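Local coordinates for prophage Lp1 protein 11 (Lactobacillus plantarum WCFS1, PDB 3B7H), which probably binds DNA as a small all-helical prophage regulator of the Cro/C1 helix-turn-helix family, and forms a dimer in the crystal, at residues 9-12 with 13-16; 51-54 with 55-59; 62-65 with 66-70. One frame throughout, in Å; residues are numbered along the deposited sequence.

Contact 1 of 3, residues 9-12 with 13-16; sequences SEHL and MELI
Leu12 and Ile16, one helical turn apart, meet through their branch ends on the inward face of helix 4-18. The terminal CD1 of Ile16 reaches back along the axis until it lies 3.8 Å from Leu12 CG, and Leu12 CD1 lies close to both CG1 and CD1 of the isoleucine. The isoleucine holds CG1 anti to its own carbonyl carbon (chi1 -75°), which turns this branch back toward the preceding turn.

On the neighbouring strip Leu15 packs against the His11 ring. Leu15 CG sits over one face of the imidazole, offset toward the rim, and its CD1 approaches His11 NE2 at 3.8 Å. The histidine ring swings toward the later turn because its CG stands anti to the backbone nitrogen (chi1 -172°).

Polar side chains add a looser approach. Glu14 runs at about a right angle to His11, with carboxylate and ring planes 63° apart, and its OE1 stays 3.6 Å from His11 ND1. Glu10 instead turns away to a salt bridge with Lys2, while Ser9 OG bonds back to the carbonyl of Gly5.

Beneath these groups runs the regular helical ladder, four i to i+4 bonds from Met13 N to Ser9 O through Ile16 N to Leu12 O, the last the straightest at 2.9 Å.

The helix packs against several others: Leu12 touches Met40 of helix 34-41 and Val56 and Leu60 of helix 50-60, Ile16 and Met13 reach Ile23 of helix 23-30, and the His11 ring stacks on Phe70 and meets Phe67 edge-to-face.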
loop_
_atom_site.group_PDB
_atom_site.type_symbol
_atom_site.label_atom_id
_atom_site.label_comp_id
_atom_site.label_asym_id
_atom_site.label_seq_id
_atom_site.Cartn_x
_atom_site.Cartn_y
_atom_site.Cartn_z
ATOM N N SER A 9 1.747 5.856 -8.647
ATOM C CA SER A 9 2.730 6.847 -9.002
ATOM C C SER A 9 2.076 8.023 -9.714
ATOM O O SER A 9 2.466 9.171 -9.491
ATOM C CB SER A 9 3.875 6.210 -9.806
ATOM O OG SER A 9 3.408 5.644 -11.013
ATOM N N GLU A 10 1.049 7.768 -10.531
ATOM C CA GLU A 10 0.339 8.861 -11.173
ATOM C C GLU A 10 -0.398 9.715 -10.149
ATOM O O GLU A 10 -0.420 10.944 -10.260
ATOM C CB GLU A 10 -0.623 8.360 -12.250
ATOM C CG GLU A 10 0.133 7.946 -13.483
ATOM C CD GLU A 10 -0.710 7.264 -14.577
ATOM O OE1 GLU A 10 -1.962 7.382 -14.547
ATOM O OE2 GLU A 10 -0.069 6.620 -15.473
ATOM N N HIS A 11 -0.988 9.086 -9.141
ATOM C CA HIS A 11 -1.696 9.849 -8.112
ATOM C C HIS A 11 -0.715 10.691 -7.315
ATOM O O HIS A 11 -0.954 11.870 -7.015
ATOM C CB HIS A 11 -2.449 8.907 -7.157
ATOM C CG HIS A 11 -3.338 9.625 -6.206
ATOM N ND1 HIS A 11 -4.358 10.444 -6.628
ATOM C CD2 HIS A 11 -3.342 9.679 -4.857
ATOM C CE1 HIS A 11 -4.965 10.958 -5.576
ATOM N NE2 HIS A 11 -4.372 10.501 -4.490
ATOM N N LEU A 12 0.378 10.054 -6.955
ATOM C CA LEU A 12 1.431 10.706 -6.229
ATOM C C LEU A 12 1.950 11.923 -6.993
ATOM O O LEU A 12 2.077 12.997 -6.419
ATOM C CB LEU A 12 2.539 9.716 -5.924
ATOM C CG LEU A 12 3.774 10.401 -5.362
ATOM C CD1 LEU A 12 3.441 11.126 -4.058
ATOM C CD2 LEU A 12 4.823 9.362 -5.161
ATOM N N MET A 13 2.190 11.788 -8.289
ATOM C CA MET A 13 2.626 12.915 -9.089
ATOM C C MET A 13 1.578 14.024 -9.123
ATOM O O MET A 13 1.928 15.184 -9.059
ATOM C CB MET A 13 2.985 12.448 -10.515
ATOM C CG MET A 13 3.579 13.525 -11.422
ATOM S SD MET A 13 5.059 14.327 -10.772
ATOM C CE MET A 13 5.858 12.943 -10.090
ATOM N N GLU A 14 0.300 13.691 -9.195
ATOM C CA GLU A 14 -0.730 14.713 -9.096
ATOM C C GLU A 14 -0.670 15.484 -7.791
ATOM O O GLU A 14 -0.798 16.692 -7.793
ATOM C CB GLU A 14 -2.114 14.125 -9.154
ATOM C CG GLU A 14 -2.562 13.505 -10.458
ATOM C CD GLU A 14 -3.990 12.896 -10.336
ATOM O OE1 GLU A 14 -4.559 12.953 -9.193
ATOM O OE2 GLU A 14 -4.544 12.404 -11.379
ATOM N N LEU A 15 -0.538 14.779 -6.678
ATOM C CA LEU A 15 -0.455 15.423 -5.371
ATOM C C LEU A 15 0.801 16.267 -5.172
ATOM O O LEU A 15 0.731 17.344 -4.582
ATOM C CB LEU A 15 -0.539 14.405 -4.236
ATOM C CG LEU A 15 -1.814 13.588 -4.057
ATOM C CD1 LEU A 15 -1.635 12.616 -2.898
ATOM C CD2 LEU A 15 -3.029 14.474 -3.852
ATOM N N ILE A 16 1.943 15.753 -5.598
ATOM C CA ILE A 16 3.215 16.489 -5.575
ATOM C C ILE A 16 3.087 17.791 -6.349
ATOM O O ILE A 16 3.484 18.866 -5.876
ATOM C CB ILE A 16 4.325 15.652 -6.218
ATOM C CG1 ILE A 16 4.766 14.539 -5.284
ATOM C CG2 ILE A 16 5.549 16.492 -6.580
ATOM C CD1 ILE A 16 5.840 13.591 -5.891
#

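Contact 2 of 3, residues 51-54 with 55-59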
loop_
_atom_site.group_PDB
_atom_site.type_symbol
_atom_site.label_atom_id
_atom_site.label_comp_id
_atom_site.label_asym_id
_atom_site.label_seq_id
_atom_site.Cartn_x
_atom_site.Cartn_y
_atom_site.Cartn_z
ATOM N N THR A 51 5.619 1.127 2.505
ATOM C CA THR A 51 6.648 1.916 3.188
ATOM C C THR A 51 6.994 3.189 2.418
ATOM O O THR A 51 6.965 4.295 2.965
ATOM C CB THR A 51 7.894 1.046 3.401
ATOM O OG1 THR A 51 7.530 -0.021 4.260
ATOM C CG2 THR A 51 9.063 1.804 4.054
ATOM N N THR A 52 7.267 3.033 1.127
ATOM C CA THR A 52 7.591 4.165 0.282
ATOM C C THR A 52 6.423 5.158 0.229
ATOM O O THR A 52 6.615 6.368 0.398
ATOM C CB THR A 52 7.983 3.702 -1.127
ATOM O OG1 THR A 52 9.273 3.089 -1.063
ATOM C CG2 THR A 52 8.017 4.881 -2.122
ATOM N N ILE A 53 5.215 4.644 0.030
ATOM C CA ILE A 53 4.010 5.505 0.020
ATOM C C ILE A 53 3.867 6.264 1.355
ATOM O O ILE A 53 3.639 7.484 1.387
ATOM C CB ILE A 53 2.745 4.672 -0.276
ATOM C CG1 ILE A 53 2.840 4.089 -1.700
ATOM C CG2 ILE A 53 1.481 5.525 -0.081
ATOM C CD1 ILE A 53 1.838 2.970 -1.951
ATOM N N ARG A 54 4.052 5.549 2.457
ATOM C CA ARG A 54 3.959 6.168 3.782
ATOM C C ARG A 54 4.952 7.302 3.942
ATOM O O ARG A 54 4.614 8.368 4.446
ATOM C CB ARG A 54 4.154 5.124 4.877
ATOM C CG ARG A 54 4.156 5.730 6.280
ATOM C CD ARG A 54 4.341 4.735 7.405
ATOM N NE ARG A 54 5.509 3.874 7.215
ATOM C CZ ARG A 54 6.791 4.246 7.367
ATOM N NH1 ARG A 54 7.131 5.506 7.670
ATOM N NH2 ARG A 54 7.760 3.335 7.206
ATOM N N LYS A 55 6.190 7.069 3.517
ATOM C CA LYS A 55 7.247 8.069 3.646
ATOM C C LYS A 55 6.939 9.330 2.823
ATOM O O LYS A 55 7.117 10.446 3.301
ATOM C CB LYS A 55 8.612 7.479 3.212
ATOM C CG LYS A 55 9.191 6.420 4.187
ATOM C CD LYS A 55 10.449 5.729 3.642
ATOM C CE LYS A 55 11.146 4.919 4.742
ATOM N NZ LYS A 55 12.266 4.047 4.208
ATOM N N VAL A 56 6.505 9.147 1.576
ATOM C CA VAL A 56 6.106 10.277 0.734
ATOM C C VAL A 56 4.919 11.034 1.327
ATOM O O VAL A 56 4.880 12.260 1.316
ATOM C CB VAL A 56 5.750 9.822 -0.674
ATOM C CG1 VAL A 56 5.101 10.974 -1.411
ATOM C CG2 VAL A 56 6.995 9.371 -1.384
ATOM N N CYS A 57 3.955 10.288 1.863
ATOM C CA CYS A 57 2.781 10.894 2.495
ATOM C C CYS A 57 3.207 11.788 3.640
ATOM O O CYS A 57 2.677 12.876 3.817
ATOM C CB CYS A 57 1.793 9.815 2.954
ATOM S SG CYS A 57 0.841 9.144 1.597
ATOM N N GLY A 58 4.205 11.345 4.388
ATOM C CA GLY A 58 4.724 12.132 5.492
ATOM C C GLY A 58 5.219 13.478 5.007
ATOM O O GLY A 58 4.922 14.524 5.602
ATOM N N THR A 59 5.970 13.446 3.916
ATOM C CA THR A 59 6.535 14.646 3.296
ATOM C C THR A 59 5.444 15.554 2.765
ATOM O O THR A 59 5.558 16.780 2.821
ATOM C CB THR A 59 7.456 14.273 2.122
ATOM O OG1 THR A 59 8.559 13.509 2.614
ATOM C CG2 THR A 59 7.975 15.507 1.425
#
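Thr51 and Lys55 lie side by side and point the same way, one turn apart on helix 50-60. The methyl CG2 of the threonine rests against the far end of the lysine chain, 3.8 Å from Lys55 CE. Extended beyond CG, the lysine first passes over the carbonyl of Thr51, with CG 3.3 Å from Thr51 O, before reaching that methyl. Arg54 crosses the lysine obliquely: its chain bends at chi3 (52°) and brings NH1 to 4.1 Å from Lys55 CG, while the charged ends stay apart, Arg54 NH2 and Lys55 NZ being separated by 5.5 Å. Both Thr51 OG1 and Arg54 NE are engaged by Asp4 of the second subunit, through a hydrogen bond and a salt bridge, respectively, which probably offsets the positive charge here.

This helix follows helices 23-30 and 34-41, which by their order probably form the helix-turn-helix pair of the Cro/C1 fold. Four backbone i to i+4 bonds, from Lys55 N to Thr51 O through Gly58 N to Arg54 O, run along this stretch. Its other side is apolar. Ile53 CG2 faces Cys57 SG at 4.0 Å, and both residues pack on Phe67 of helix 64-67. Val56 turns to Val26 of helix 23-30.

Contact 3 of 3, residues 62-65 with 66-70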
loop_
_atom_site.group_PDB
_atom_site.type_symbol
_atom_site.label_atom_id
_atom_site.label_comp_id
_atom_site.label_asym_id
_atom_site.label_seq_id
_atom_site.Cartn_x
_atom_site.Cartn_y
_atom_site.Cartn_z
ATOM N N ILE A 62 0.061 14.330 4.391
ATOM C CA ILE A 62 -1.201 13.625 4.283
ATOM C C ILE A 62 -1.036 12.245 4.888
ATOM O O ILE A 62 0.082 11.741 4.983
ATOM C CB ILE A 62 -1.667 13.482 2.818
ATOM C CG1 ILE A 62 -0.679 12.684 1.981
ATOM C CG2 ILE A 62 -1.857 14.851 2.163
ATOM C CD1 ILE A 62 -1.140 12.509 0.538
ATOM N N SER A 63 -2.163 11.642 5.267
ATOM C CA SER A 63 -2.229 10.258 5.755
ATOM C C SER A 63 -2.299 9.320 4.552
ATOM O O SER A 63 -2.792 9.716 3.493
ATOM C CB SER A 63 -3.453 10.038 6.646
ATOM O OG SER A 63 -4.659 10.011 5.903
ATOM N N VAL A 64 -1.806 8.100 4.745
ATOM C CA VAL A 64 -1.859 7.054 3.741
ATOM C C VAL A 64 -3.309 6.751 3.403
ATOM O O VAL A 64 -3.654 6.533 2.250
ATOM C CB VAL A 64 -1.119 5.780 4.224
ATOM C CG1 VAL A 64 -1.507 4.534 3.407
ATOM C CG2 VAL A 64 0.375 5.994 4.164
ATOM N N HIS A 65 -4.162 6.744 4.412
ATOM C CA HIS A 65 -5.602 6.617 4.209
ATOM C C HIS A 65 -6.126 7.629 3.206
ATOM O O HIS A 65 -6.830 7.260 2.258
ATOM C CB HIS A 65 -6.299 6.776 5.552
ATOM C CG HIS A 65 -7.783 6.753 5.486
ATOM N ND1 HIS A 65 -8.495 5.687 4.986
ATOM C CD2 HIS A 65 -8.696 7.634 5.934
ATOM C CE1 HIS A 65 -9.790 5.927 5.102
ATOM N NE2 HIS A 65 -9.939 7.107 5.669
ATOM N N ASP A 66 -5.781 8.902 3.402
ATOM C CA ASP A 66 -6.197 9.953 2.468
ATOM C C ASP A 66 -5.549 9.833 1.086
ATOM O O ASP A 66 -6.218 10.063 0.054
ATOM C CB ASP A 66 -5.945 11.338 3.050
ATOM C CG ASP A 66 -7.013 11.748 4.085
ATOM O OD1 ASP A 66 -8.118 11.150 4.121
ATOM O OD2 ASP A 66 -6.741 12.675 4.867
ATOM N N PHE A 67 -4.276 9.444 1.063
ATOM C CA PHE A 67 -3.597 9.133 -0.196
ATOM C C PHE A 67 -4.445 8.208 -1.081
ATOM O O PHE A 67 -4.550 8.415 -2.279
ATOM C CB PHE A 67 -2.222 8.494 0.056
ATOM C CG PHE A 67 -1.512 8.110 -1.211
ATOM C CD1 PHE A 67 -0.740 9.029 -1.882
ATOM C CD2 PHE A 67 -1.704 6.868 -1.772
ATOM C CE1 PHE A 67 -0.125 8.708 -3.086
ATOM C CE2 PHE A 67 -1.110 6.529 -2.980
ATOM C CZ PHE A 67 -0.327 7.449 -3.645
ATOM N N PHE A 68 -5.077 7.214 -0.486
ATOM C CA PHE A 68 -5.783 6.210 -1.241
ATOM C C PHE A 68 -7.242 6.549 -1.517
ATOM O O PHE A 68 -7.980 5.681 -1.988
ATOM C CB PHE A 68 -5.682 4.854 -0.542
ATOM C CG PHE A 68 -4.401 4.104 -0.838
ATOM C CD1 PHE A 68 -4.174 3.581 -2.101
ATOM C CD2 PHE A 68 -3.444 3.915 0.144
ATOM C CE1 PHE A 68 -3.018 2.897 -2.386
ATOM C CE2 PHE A 68 -2.273 3.224 -0.147
ATOM C CZ PHE A 68 -2.070 2.714 -1.406
ATOM N N ASP A 69 -7.656 7.791 -1.255
ATOM C CA ASP A 69 -9.014 8.229 -1.528
ATOM C C ASP A 69 -9.106 8.666 -2.970
ATOM O O ASP A 69 -9.341 9.846 -3.258
ATOM C CB ASP A 69 -9.403 9.361 -0.574
ATOM C CG ASP A 69 -10.894 9.702 -0.595
ATOM O OD1 ASP A 69 -11.712 8.995 -1.262
ATOM O OD2 ASP A 69 -11.240 10.713 0.093
ATOM N N PHE A 70 -8.910 7.709 -3.878
ATOM C CA PHE A 70 -9.109 7.911 -5.324
ATOM C C PHE A 70 -9.372 6.574 -5.955
ATOM O O PHE A 70 -8.980 5.561 -5.390
ATOM C CB PHE A 70 -7.897 8.555 -6.008
ATOM C CG PHE A 70 -6.684 7.674 -6.089
ATOM C CD1 PHE A 70 -6.331 7.075 -7.275
ATOM C CD2 PHE A 70 -5.869 7.478 -4.978
ATOM C CE1 PHE A 70 -5.211 6.277 -7.368
ATOM C CE2 PHE A 70 -4.751 6.682 -5.057
ATOM C CZ PHE A 70 -4.403 6.095 -6.258
#
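The Phe68 ring has Val64 CG1 at its edge, in the ring plane and 3.8 Å from Phe68 CD2, the two side chains lying side by side and pointing the same way. One face of this ring is taken by its neighbour: Phe67 CD2 stands 3.8 Å above the plane, over the ring centre, so that the rings meet edge against face. Ile62 comes to the edge of the Phe67 ring, near its plane, and its CD1 approaches Phe67 CB at 4.2 Å. The imidazole of His65 lies beside the Asp66 carboxylate, the two planes 29° apart and His65 CD2 4.0 Å from Asp66 OD1.

Ser63 is the N-cap of the short helix 64-67. Its OG is placed between the backbone nitrogen and the carbonyl carbon (chi1 73°), from where it accepts the Asp66 N-H at 3.0 Å. The same first turn is closed by Phe67 N to Ser63 O at 2.9 Å. At the other end Phe68 leaves helical geometry: its N-H bonds to Val64 O at 3.2 Å and more weakly to His65 O, after which Asp69 centres an inverse gamma turn.

In the dimer His65 stacks on His65 of the second subunit, and Phe68 meets Phe68 of that subunit with the ring planes nearly parallel. The chemistry thus divides: the serine hydroxyl satisfies the Asp66 N-H in the first turn, while Phe67 turns into the core with helices 4-18 and 50-60, and Phe68, besides packing on Ile53 and Tyr73 of its own chain, also reaches the subunit interface.

In the fold
The three contacts come in series along the chain, on helix 4-18, helix 50-60 and helix 64-67 with its flanks, all inside one Cro/C1-type domain. Their centres are 11 to 12 Å apart, and contacts 1 and 2 lie on opposite sides of the chain's centre. Each touches the other two: contacts 1 and 2 meet by apolar packing of helix 4-18 on helix 50-60, Leu15 meets Ile62 between 1 and 3, and Arg54 packs on Val64 between 2 and 3, where Cys57 O and Ile62 N probably also share a hydrogen bond. The first and the last two helices thus share one core. Contacts 2 and 3 also reach the second subunit, linking that core to the dimer.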